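Local coordinates for protein oxidized polyvinyl alcohol hydrolase (Sphingopyxis, PDB 3WLA) that hydrolyses beta-diketones such as 4,6-nonanedione and cleaves oxidized polyvinyl alcohol in the second step of polyvinyl alcohol degradation, at residues 36-41 / 71-76; 41-46 / 147-152. All coordinates share one frame; numbering follows the deposited sequence.

Interaction 1 of 2, residues 36-41 / 71-76; sequences VVVPPK and NNAKLA
V38 meets A73 and A76 through a single methyl branch. CG1, anti to the backbone N (chi1 -170°), lies 3.8 Å from A76 CB and 4.3 Å from A73 CB. A76 points its methyl at 36-41, while A73, three residues earlier, meets V38 CG1 without pointing at it; A76 N closes the turn of helical backbone between them by bonding to A73 O. The A76 methyl also packs against main chain: its CB is 3.7 Å from V38 O and equally close to P39 O, so it sits beside two successive carbonyls. In the alpha/beta-hydrolase fold, 71-76 belongs to the beta-alpha-beta crossover that leaves strand 47-53, passes through helix 60-65 and enters strand 81-85. V38 closes strand 31-38, antiparallel to 81-85, and shares backbone hydrogen bonding with V82; the crossover is thus packed onto the end of the neighbouring strand. The polar part is slight. P40 offers its alpha hydrogen to a carbonyl, CA to A76 O 3.5 Å with 143° at the hydrogen, a CH...O contact, and P40 CB lies 3.8 Å from the same A76 O. Beyond it, K41 NZ reaches E77 O in a weak hydrogen bond.

Interaction 2 of 2, residues 41-46 / 147-152; sequences KDSAGG and TKWKLD
S43 and G46 both close on the carbonyl of K150. S43 CB lies 3.6 Å from K150 O, and G46 directs an alpha hydrogen at it, CA to K150 O 3.4 Å with 141° at the hydrogen, a CH...O contact. K150 touches G45 with two carbons: CB is 4.0 Å from G45 C, and CD comes equally near to G45 O, before the chain bends away. Toward W149 the touch is marginal, S43 OG standing at the ring edge, near its plane, 4.3 Å from CD1. At the far end D152 CB packs 3.8 Å from G46 O. A water then ties the two segments, donating to G46 O at 2.9 Å and to D152 OD2 at 2.8 Å. The D152 carboxylate is also held by a salt bridge from OD2 to R155 NH1 and a hydrogen bond from K154 N to OD1. Just past the loop, A47 shares backbone hydrogen bonding with both K150 and D152. The contact lies beside the central sheet of the alpha/beta-hydrolase fold, where the loop leading into strand 47-53 meets 151-152, just ahead of 155-161, the parallel neighbour of 47-53.

Interactions 1 and 2 share K41 and follow one another along the chain from the end of strand 31-38 to the start of strand 47-53, their centres 13 Å apart. They also touch directly through W149: P39 CB lies 3.3 Å from W149 NE1, and V37 CG1 is 4.1 Å from W149 CH2. M81, at the start of strand 81-85, joins them again, packed by V37, P39 and P40 and by W149 and L151. Interaction 1 is the deeper, about 17 Å from its centre to the chain centre against about 23 Å for interaction 2, a surface contact. Both are structural packing away from the active site; S162, the probable charge-relay serine, follows the other end of strand 155-161.

Interaction 1 of 2, residues 36-41 / 71-76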
# COMPACT_ATOMS: atom_id res chain seq x y z
N VAL A 36 -13.38 -6.50 5.48
CA VAL A 36 -13.54 -6.96 6.85
C VAL A 36 -13.26 -5.81 7.82
O VAL A 36 -12.24 -5.15 7.75
CB VAL A 36 -12.60 -8.17 7.08
CG1 VAL A 36 -12.71 -8.71 8.47
CG2 VAL A 36 -12.96 -9.29 6.08
N VAL A 37 -14.20 -5.57 8.73
CA VAL A 37 -14.09 -4.49 9.72
C VAL A 37 -13.77 -5.07 11.10
O VAL A 37 -14.46 -6.00 11.57
CB VAL A 37 -15.42 -3.68 9.80
CG1 VAL A 37 -15.35 -2.60 10.94
CG2 VAL A 37 -15.66 -2.98 8.46
N VAL A 38 -12.68 -4.60 11.72
CA VAL A 38 -12.28 -5.06 13.08
C VAL A 38 -12.17 -3.79 13.90
O VAL A 38 -11.12 -3.16 13.93
CB VAL A 38 -10.91 -5.79 13.07
CG1 VAL A 38 -10.66 -6.47 14.44
CG2 VAL A 38 -10.89 -6.87 11.97
N PRO A 39 -13.26 -3.37 14.56
CA PRO A 39 -13.16 -2.13 15.35
C PRO A 39 -12.35 -2.24 16.63
O PRO A 39 -12.15 -3.31 17.16
CB PRO A 39 -14.63 -1.79 15.62
CG PRO A 39 -15.23 -3.13 15.88
CD PRO A 39 -14.55 -4.04 14.78
N PRO A 40 -11.84 -1.11 17.13
CA PRO A 40 -11.05 -1.11 18.38
C PRO A 40 -12.07 -1.22 19.53
O PRO A 40 -13.27 -0.95 19.31
CB PRO A 40 -10.37 0.24 18.33
CG PRO A 40 -11.43 1.10 17.68
CD PRO A 40 -11.95 0.24 16.55
N LYS A 41 -11.66 -1.61 20.74
CA LYS A 41 -12.64 -1.66 21.84
C LYS A 41 -13.22 -0.27 22.21
O LYS A 41 -14.38 -0.18 22.58
CB LYS A 41 -12.07 -2.35 23.10
CG LYS A 41 -10.73 -1.85 23.65
CD LYS A 41 -10.33 -2.65 24.94
CE LYS A 41 -8.79 -2.71 25.20
NZ LYS A 41 -8.04 -3.73 24.34
N ASN A 71 -1.03 -10.94 10.98
CA ASN A 71 -1.84 -10.79 12.22
C ASN A 71 -2.23 -9.32 12.42
O ASN A 71 -2.15 -8.76 13.55
CB ASN A 71 -1.02 -11.35 13.40
CG ASN A 71 -1.87 -11.56 14.68
OD1 ASN A 71 -3.06 -11.89 14.61
ND2 ASN A 71 -1.24 -11.34 15.85
N ASN A 72 -2.70 -8.70 11.33
CA ASN A 72 -3.06 -7.28 11.38
C ASN A 72 -4.27 -6.95 12.26
O ASN A 72 -4.38 -5.83 12.72
CB ASN A 72 -3.23 -6.73 9.97
CG ASN A 72 -1.90 -6.40 9.33
OD1 ASN A 72 -1.29 -5.39 9.69
ND2 ASN A 72 -1.41 -7.25 8.42
N ALA A 73 -5.14 -7.92 12.55
CA ALA A 73 -6.28 -7.63 13.40
C ALA A 73 -5.82 -7.23 14.81
O ALA A 73 -6.55 -6.62 15.58
CB ALA A 73 -7.26 -8.88 13.51
N LYS A 74 -4.60 -7.62 15.16
CA LYS A 74 -4.07 -7.34 16.49
C LYS A 74 -3.99 -5.83 16.77
O LYS A 74 -4.10 -5.41 17.94
CB LYS A 74 -2.71 -8.01 16.62
CG LYS A 74 -2.00 -7.86 17.96
CD LYS A 74 -2.61 -8.70 19.06
CE LYS A 74 -1.76 -8.58 20.34
NZ LYS A 74 -0.30 -8.76 20.04
N LEU A 75 -3.85 -5.03 15.72
CA LEU A 75 -3.76 -3.60 15.91
C LEU A 75 -5.06 -3.03 16.55
O LEU A 75 -5.03 -1.99 17.19
CB LEU A 75 -3.46 -2.89 14.61
CG LEU A 75 -2.02 -2.84 14.08
CD1 LEU A 75 -1.08 -2.40 15.20
CD2 LEU A 75 -1.59 -4.16 13.52
N ALA A 76 -6.19 -3.71 16.36
CA ALA A 76 -7.42 -3.25 16.96
C ALA A 76 -7.32 -3.33 18.51
O ALA A 76 -8.06 -2.65 19.19
CB ALA A 76 -8.58 -4.08 16.51

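Interaction 2 of 2, residues 41-46 / 147-152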
# COMPACT_ATOMS: atom_id res chain seq x y z
N LYS A 41 -11.66 -1.61 20.74
CA LYS A 41 -12.64 -1.66 21.84
C LYS A 41 -13.22 -0.27 22.21
O LYS A 41 -14.38 -0.18 22.58
CB LYS A 41 -12.07 -2.35 23.10
CG LYS A 41 -10.73 -1.85 23.65
CD LYS A 41 -10.33 -2.65 24.94
CE LYS A 41 -8.79 -2.71 25.20
NZ LYS A 41 -8.04 -3.73 24.34
N ASP A 42 -12.44 0.80 22.07
CA ASP A 42 -12.94 2.17 22.35
C ASP A 42 -12.44 3.14 21.28
O ASP A 42 -11.26 3.12 20.96
CB ASP A 42 -12.45 2.64 23.74
CG ASP A 42 -12.83 1.68 24.85
OD1 ASP A 42 -14.02 1.67 25.25
OD2 ASP A 42 -11.94 0.92 25.30
N SER A 43 -13.33 3.96 20.71
CA SER A 43 -12.96 4.95 19.67
C SER A 43 -13.03 6.28 20.37
O SER A 43 -13.96 7.08 20.10
CB SER A 43 -13.99 5.03 18.51
OG SER A 43 -14.60 3.79 18.15
N ALA A 44 -12.10 6.49 21.30
CA ALA A 44 -12.03 7.70 22.11
C ALA A 44 -12.35 9.01 21.35
O ALA A 44 -11.50 9.89 21.24
CB ALA A 44 -10.66 7.78 22.74
N GLY A 45 -13.57 9.14 20.84
CA GLY A 45 -13.93 10.32 20.09
C GLY A 45 -13.38 10.35 18.65
O GLY A 45 -13.74 11.29 17.89
N GLY A 46 -12.54 9.36 18.28
CA GLY A 46 -11.99 9.28 16.92
C GLY A 46 -10.79 8.34 16.76
O GLY A 46 -9.65 8.70 17.05
N THR A 147 -19.26 6.06 9.35
CA THR A 147 -20.61 6.51 9.72
C THR A 147 -21.10 5.71 10.92
O THR A 147 -22.06 6.11 11.58
CB THR A 147 -21.66 6.34 8.59
OG1 THR A 147 -21.79 4.94 8.27
CG2 THR A 147 -21.27 7.13 7.34
N LYS A 148 -20.48 4.58 11.21
CA LYS A 148 -20.91 3.78 12.33
C LYS A 148 -19.91 3.80 13.50
O LYS A 148 -20.30 3.63 14.65
CB LYS A 148 -21.23 2.36 11.86
CG LYS A 148 -21.59 1.44 12.98
CD LYS A 148 -22.31 0.16 12.51
CE LYS A 148 -22.56 -0.77 13.74
NZ LYS A 148 -23.02 -2.16 13.38
N TRP A 149 -18.62 4.01 13.22
CA TRP A 149 -17.60 4.13 14.29
C TRP A 149 -16.93 5.49 14.13
O TRP A 149 -16.84 5.99 13.03
CB TRP A 149 -16.54 3.03 14.21
CG TRP A 149 -17.07 1.67 14.57
CD1 TRP A 149 -17.01 1.06 15.79
CD2 TRP A 149 -17.70 0.74 13.69
NE1 TRP A 149 -17.57 -0.21 15.72
CE2 TRP A 149 -18.00 -0.42 14.43
CE3 TRP A 149 -18.04 0.78 12.33
CZ2 TRP A 149 -18.62 -1.52 13.86
CZ3 TRP A 149 -18.66 -0.33 11.77
CH2 TRP A 149 -18.94 -1.46 12.53
N LYS A 150 -16.47 6.11 15.22
CA LYS A 150 -15.82 7.40 15.08
C LYS A 150 -14.37 7.25 14.65
O LYS A 150 -13.55 6.70 15.39
CB LYS A 150 -15.91 8.19 16.40
CG LYS A 150 -17.35 8.64 16.72
CD LYS A 150 -17.40 9.80 17.72
CE LYS A 150 -18.42 10.86 17.28
NZ LYS A 150 -18.04 11.65 16.04
N LEU A 151 -14.04 7.74 13.46
CA LEU A 151 -12.67 7.62 12.93
C LEU A 151 -11.93 8.97 12.92
O LEU A 151 -12.57 10.03 12.93
CB LEU A 151 -12.73 7.04 11.50
CG LEU A 151 -13.58 5.77 11.30
CD1 LEU A 151 -13.58 5.33 9.83
CD2 LEU A 151 -13.02 4.68 12.18
N ASP A 152 -10.59 8.94 12.92
CA ASP A 152 -9.81 10.18 12.91
C ASP A 152 -9.46 10.54 11.46
O ASP A 152 -8.57 9.94 10.87
CB ASP A 152 -8.53 9.98 13.70
CG ASP A 152 -7.69 11.24 13.78
OD1 ASP A 152 -7.90 12.17 12.95
OD2 ASP A 152 -6.79 11.27 14.68
O HOH W 1 -16.36 13.27 16.80
O HOH W 2 -6.94 9.63 16.95